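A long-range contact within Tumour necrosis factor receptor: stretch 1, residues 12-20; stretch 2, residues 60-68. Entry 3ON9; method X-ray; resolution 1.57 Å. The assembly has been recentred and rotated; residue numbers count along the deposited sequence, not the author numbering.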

ATOM      1  N   GLU A  12      -3.016  -0.146  -0.113  1.00 15.17           N
ATOM      2  CA  GLU A  12      -3.514   0.281  -1.414  1.00 15.47           C
ATOM      3  C   GLU A  12      -2.786   1.529  -1.845  1.00 15.32           C
ATOM      4  O   GLU A  12      -2.587   2.442  -1.044  1.00 16.90           O
ATOM      5  N   ILE A  13      -2.413   1.573  -3.118  1.00 14.48           N
ATOM      6  CA  ILE A  13      -1.780   2.749  -3.690  1.00 15.80           C
ATOM      7  C   ILE A  13      -2.485   3.115  -4.994  1.00 15.60           C
ATOM      8  O   ILE A  13      -2.460   2.348  -5.962  1.00 16.00           O
ATOM      9  N   ASN A  14      -3.119   4.288  -5.033  1.00 13.39           N
ATOM     10  CA  ASN A  14      -3.821   4.720  -6.240  1.00 13.78           C
ATOM     11  C   ASN A  14      -3.085   5.902  -6.847  1.00 13.89           C
ATOM     12  O   ASN A  14      -2.623   6.772  -6.122  1.00 15.77           O
ATOM     13  N   MET A  15      -2.928   5.904  -8.166  1.00 14.59           N
ATOM     14  CA  MET A  15      -1.983   6.816  -8.806  1.00 16.22           C
ATOM     15  C   MET A  15      -2.515   7.393 -10.111  1.00 15.60           C
ATOM     16  O   MET A  15      -3.176   6.697 -10.876  1.00 16.80           O
ATOM     17  N   TYR A  16      -2.208   8.659 -10.365  1.00 14.85           N
ATOM     18  CA  TYR A  16      -2.561   9.292 -11.625  1.00 16.54           C
ATOM     19  C   TYR A  16      -1.560  10.397 -11.925  1.00 13.89           C
ATOM     20  O   TYR A  16      -1.200  11.149 -11.035  1.00 16.79           O
ATOM     21  N   PRO A  17      -1.088  10.489 -13.179  1.00 16.12           N
ATOM     22  CA  PRO A  17      -1.365   9.581 -14.293  1.00 15.39           C
ATOM     23  C   PRO A  17      -0.276   8.518 -14.428  1.00 17.37           C
ATOM     24  O   PRO A  17       0.890   8.781 -14.113  1.00 19.61           O
ATOM     25  N   VAL A  18      -0.653   7.336 -14.899  1.00 15.63           N
ATOM     26  CA  VAL A  18       0.345   6.334 -15.266  1.00 17.13           C
ATOM     27  C   VAL A  18       0.331   6.138 -16.773  1.00 17.90           C
ATOM     28  O   VAL A  18      -0.705   6.317 -17.429  1.00 18.88           O
ATOM     29  N   ASN A  19       1.495   5.803 -17.321  1.00 16.66           N
ATOM     30  CA  ASN A  19       1.662   5.625 -18.752  1.00 16.64           C
ATOM     31  C   ASN A  19       1.927   4.179 -19.142  1.00 20.60           C
ATOM     32  O   ASN A  19       1.963   3.856 -20.330  1.00 23.25           O
ATOM     33  N   LYS A  20       2.135   3.325 -18.145  1.00 18.30           N
ATOM     34  CA  LYS A  20       2.479   1.925 -18.383  1.00 19.14           C
ATOM     35  C   LYS A  20       1.492   1.007 -17.690  1.00 20.06           C
ATOM     36  O   LYS A  20       1.041   1.295 -16.576  1.00 19.11           O
ATOM     37  N   ASP A  60      -7.299   3.620 -18.500  1.00 20.26           N
ATOM     38  CA  ASP A  60      -6.671   4.767 -19.148  1.00 22.30           C
ATOM     39  C   ASP A  60      -5.352   5.137 -18.456  1.00 22.59           C
ATOM     40  O   ASP A  60      -4.357   4.425 -18.611  1.00 24.32           O
ATOM     41  N   LYS A  61      -5.334   6.234 -17.708  1.00 20.66           N
ATOM     42  CA  LYS A  61      -4.105   6.639 -17.026  1.00 19.97           C
ATOM     43  C   LYS A  61      -4.244   6.532 -15.512  1.00 18.55           C
ATOM     44  O   LYS A  61      -3.401   7.035 -14.776  1.00 17.05           O
ATOM     45  N   LEU A  62      -5.309   5.869 -15.063  1.00 17.20           N
ATOM     46  CA  LEU A  62      -5.604   5.728 -13.637  1.00 15.54           C
ATOM     47  C   LEU A  62      -5.244   4.326 -13.157  1.00 16.53           C
ATOM     48  O   LEU A  62      -5.720   3.343 -13.711  1.00 17.88           O
ATOM     49  N   ALA A  63      -4.426   4.243 -12.116  1.00 17.02           N
ATOM     50  CA  ALA A  63      -4.011   2.947 -11.584  1.00 14.36           C
ATOM     51  C   ALA A  63      -4.488   2.723 -10.153  1.00 15.28           C
ATOM     52  O   ALA A  63      -4.449   3.635  -9.332  1.00 15.22           O
ATOM     53  N   THR A  64      -4.934   1.502  -9.871  1.00 15.45           N
ATOM     54  CA  THR A  64      -5.072   1.057  -8.493  1.00 16.56           C
ATOM     55  C   THR A  64      -4.092  -0.090  -8.295  1.00 15.71           C
ATOM     56  O   THR A  64      -3.893  -0.893  -9.192  1.00 15.95           O
ATOM     57  N   SER A  65      -3.471  -0.150  -7.128  1.00 14.28           N
ATOM     58  CA  SER A  65      -2.460  -1.162  -6.861  1.00 15.58           C
ATOM     59  C   SER A  65      -2.452  -1.463  -5.374  1.00 16.08           C
ATOM     60  O   SER A  65      -3.033  -0.728  -4.589  1.00 15.53           O
ATOM     61  N   GLY A  66      -1.813  -2.558  -4.970  1.00 15.64           N
ATOM     62  CA  GLY A  66      -1.756  -2.826  -3.548  1.00 14.84           C
ATOM     63  C   GLY A  66      -1.089  -4.134  -3.206  1.00 13.96           C
ATOM     64  O   GLY A  66      -0.730  -4.908  -4.097  1.00 15.79           O
ATOM     65  N   PHE A  67      -0.909  -4.351  -1.904  1.00 16.59           N
ATOM     66  CA  PHE A  67      -0.393  -5.607  -1.358  1.00 15.59           C
ATOM     67  C   PHE A  67      -1.323  -6.013  -0.216  1.00 18.53           C
ATOM     68  O   PHE A  67      -1.864  -5.153   0.470  1.00 16.42           O
ATOM     69  N   PHE A  68      -1.497  -7.310   0.020  1.00 15.01           N
ATOM     70  CA  PHE A  68      -2.307  -7.728   1.156  1.00 14.82           C
ATOM     71  C   PHE A  68      -1.818  -9.034   1.749  1.00 16.96           C
ATOM     72  O   PHE A  68      -1.105  -9.800   1.100  1.00 15.49           O
TER

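Strands 12-16 and 62-68 run antiparallel (166° between their directions), and within each extended strand successive side chains alternate between the faces of the sheet. One face carries Ile-13, Met-15, Ala-63 and Ser-65. Here Ser-65, chi1 p (70°), brings OG to 2.8 Å from Ile-13 O and donates a hydrogen bond to it. Ile-13 O also accepts a bond from Ser-65 N (2.9 Å), but it is weak, with 124° at the hydrogen, so the hydroxyl supplements a bent backbone link. Ile-13 has chi1 m, but its chi2 of 93° lies between wells; this conformation sets CD1 3.9 Å from Phe-67 CE2, at the edge of that ring. Met-15, m/t/m, leans toward the other strand, with its CE 4.3 Å from Ala-63 CB and 4.0 Å from Ser-65 OG. Val-18, chi1 m, approaches the same small residue, its CG2 lying 3.8 Å from Ala-63 CB.

On the face of Glu-12, Asn-14 and Thr-64, Asn-14 (chi1 m) approaches Thr-64 (chi1 t). Tyr-16, chi1 t, starts sideways, yet its ring reaches back: CD1 is 4.0 Å from Leu-62 CB and CE1 3.7 Å from Lys-61 CB. Beyond the strands, one water donates to both Val-18 O and Asp-60 O, each 2.8 Å from its oxygen, bridging the loops.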

ATOM      1  CB  GLU A  12      -5.004   0.613  -1.351  1.00 18.52           C
ATOM      2  CG  GLU A  12      -5.884  -0.522  -0.902  1.00 22.28           C
ATOM      3  CD  GLU A  12      -7.233  -0.028  -0.406  1.00 25.88           C
ATOM      4  OE1 GLU A  12      -7.979   0.595  -1.199  1.00 25.31           O
ATOM      5  OE2 GLU A  12      -7.540  -0.256   0.782  1.00 25.14           O
ATOM      6  CB  ILE A  13      -0.260   2.507  -3.960  1.00 12.99           C
ATOM      7  CG1 ILE A  13       0.450   1.912  -2.728  1.00 17.74           C
ATOM      8  CG2 ILE A  13       0.420   3.805  -4.371  1.00 16.32           C
ATOM      9  CD1 ILE A  13       0.529   0.371  -2.705  1.00 16.50           C
ATOM     10  CB  ASN A  14      -5.282   5.054  -5.918  1.00 13.62           C
ATOM     11  CG  ASN A  14      -6.021   3.856  -5.364  1.00 15.24           C
ATOM     12  OD1 ASN A  14      -5.727   2.719  -5.739  1.00 17.38           O
ATOM     13  ND2 ASN A  14      -6.957   4.090  -4.449  1.00 16.14           N
ATOM     14  CB  MET A  15      -0.665   6.081  -9.096  1.00 15.79           C
ATOM     15  CG  MET A  15      -0.016   5.489  -7.853  1.00 15.77           C
ATOM     16  SD  MET A  15       1.531   4.635  -8.222  1.00 17.26           S
ATOM     17  CE  MET A  15       0.903   3.156  -9.024  1.00 20.65           C
ATOM     18  CB  TYR A  16      -3.969   9.895 -11.537  1.00 18.09           C
ATOM     19  CG  TYR A  16      -4.491  10.363 -12.871  1.00 18.12           C
ATOM     20  CD1 TYR A  16      -5.272   9.531 -13.659  1.00 19.86           C
ATOM     21  CD2 TYR A  16      -4.174  11.621 -13.355  1.00 22.47           C
ATOM     22  CE1 TYR A  16      -5.732   9.944 -14.898  1.00 22.57           C
ATOM     23  CE2 TYR A  16      -4.637  12.044 -14.589  1.00 22.72           C
ATOM     24  CZ  TYR A  16      -5.414  11.201 -15.346  1.00 23.28           C
ATOM     25  OH  TYR A  16      -5.872  11.623 -16.570  1.00 36.50           O
ATOM     26  CB  PRO A  17      -1.269  10.494 -15.521  1.00 17.06           C
ATOM     27  CG  PRO A  17      -0.339  11.625 -15.088  1.00 19.15           C
ATOM     28  CD  PRO A  17      -0.200  11.596 -13.581  1.00 18.61           C
ATOM     29  CB  VAL A  18       0.165   4.978 -14.532  1.00 15.60           C
ATOM     30  CG1 VAL A  18       0.313   5.171 -13.024  1.00 16.41           C
ATOM     31  CG2 VAL A  18      -1.169   4.322 -14.868  1.00 18.10           C
ATOM     32  CB  ASN A  19       2.831   6.468 -19.239  1.00 22.23           C
ATOM     33  CG  ASN A  19       2.628   7.936 -18.982  1.00 27.30           C
ATOM     34  OD1 ASN A  19       1.738   8.557 -19.562  1.00 24.40           O
ATOM     35  ND2 ASN A  19       3.452   8.506 -18.107  1.00 24.94           N
ATOM     36  CB  LYS A  20       3.880   1.618 -17.854  1.00 21.20           C
ATOM     37  CG  LYS A  20       4.981   2.539 -18.345  1.00 22.64           C
ATOM     38  CD  LYS A  20       5.116   2.507 -19.846  1.00 25.77           C
ATOM     39  CE  LYS A  20       6.257   3.404 -20.286  1.00 34.52           C
ATOM     40  NZ  LYS A  20       6.411   3.396 -21.763  1.00 34.84           N
ATOM     41  CB  ASP A  60      -7.633   5.943 -19.274  1.00 24.29           C
ATOM     42  CG  ASP A  60      -7.178   6.968 -20.306  1.00 23.42           C
ATOM     43  OD1 ASP A  60      -6.297   6.665 -21.136  1.00 29.15           O
ATOM     44  OD2 ASP A  60      -7.715   8.089 -20.276  1.00 31.95           O
ATOM     45  CB  LYS A  61      -3.702   8.058 -17.417  1.00 19.24           C
ATOM     46  CG  LYS A  61      -3.362   8.245 -18.893  1.00 24.94           C
ATOM     47  CD  LYS A  61      -2.995   9.701 -19.155  1.00 31.57           C
ATOM     48  CE  LYS A  61      -2.381   9.886 -20.534  1.00 42.16           C
ATOM     49  NZ  LYS A  61      -3.414   9.859 -21.605  1.00 47.63           N
ATOM     50  CB  LEU A  62      -7.092   5.974 -13.375  1.00 16.33           C
ATOM     51  CG  LEU A  62      -7.609   5.718 -11.956  1.00 15.85           C
ATOM     52  CD1 LEU A  62      -6.990   6.720 -10.982  1.00 18.89           C
ATOM     53  CD2 LEU A  62      -9.130   5.816 -11.942  1.00 19.86           C
ATOM     54  CB  ALA A  63      -2.501   2.818 -11.642  1.00 17.39           C
ATOM     55  CB  THR A  64      -6.518   0.627  -8.133  1.00 15.19           C
ATOM     56  OG1 THR A  64      -6.597   0.323  -6.730  1.00 17.01           O
ATOM     57  CG2 THR A  64      -6.953  -0.590  -8.935  1.00 18.58           C
ATOM     58  CB  SER A  65      -1.077  -0.682  -7.333  1.00 16.94           C
ATOM     59  OG  SER A  65      -0.575   0.376  -6.526  1.00 16.07           O
ATOM     60  CB  PHE A  67       1.003  -5.432  -0.758  1.00 17.10           C
ATOM     61  CG  PHE A  67       2.006  -4.748  -1.651  1.00 16.17           C
ATOM     62  CD1 PHE A  67       2.996  -5.491  -2.288  1.00 17.07           C
ATOM     63  CD2 PHE A  67       2.003  -3.365  -1.799  1.00 16.64           C
ATOM     64  CE1 PHE A  67       3.942  -4.878  -3.088  1.00 19.48           C
ATOM     65  CE2 PHE A  67       2.942  -2.734  -2.589  1.00 15.70           C
ATOM     66  CZ  PHE A  67       3.917  -3.496  -3.244  1.00 17.47           C
ATOM     67  CB  PHE A  68      -3.784  -7.844   0.763  1.00 15.55           C
ATOM     68  CG  PHE A  68      -4.033  -8.842  -0.326  1.00 18.64           C
ATOM     69  CD1 PHE A  68      -4.370 -10.154  -0.020  1.00 20.75           C
ATOM     70  CD2 PHE A  68      -3.914  -8.474  -1.650  1.00 20.16           C
ATOM     71  CE1 PHE A  68      -4.596 -11.083  -1.034  1.00 21.53           C
ATOM     72  CE2 PHE A  68      -4.139  -9.388  -2.667  1.00 23.24           C
ATOM     73  CZ  PHE A  68      -4.476 -10.701  -2.355  1.00 19.64           C
TER
HETATM   74  O   HOH W   1      -1.611   4.397 -19.213  1.00 28.27           O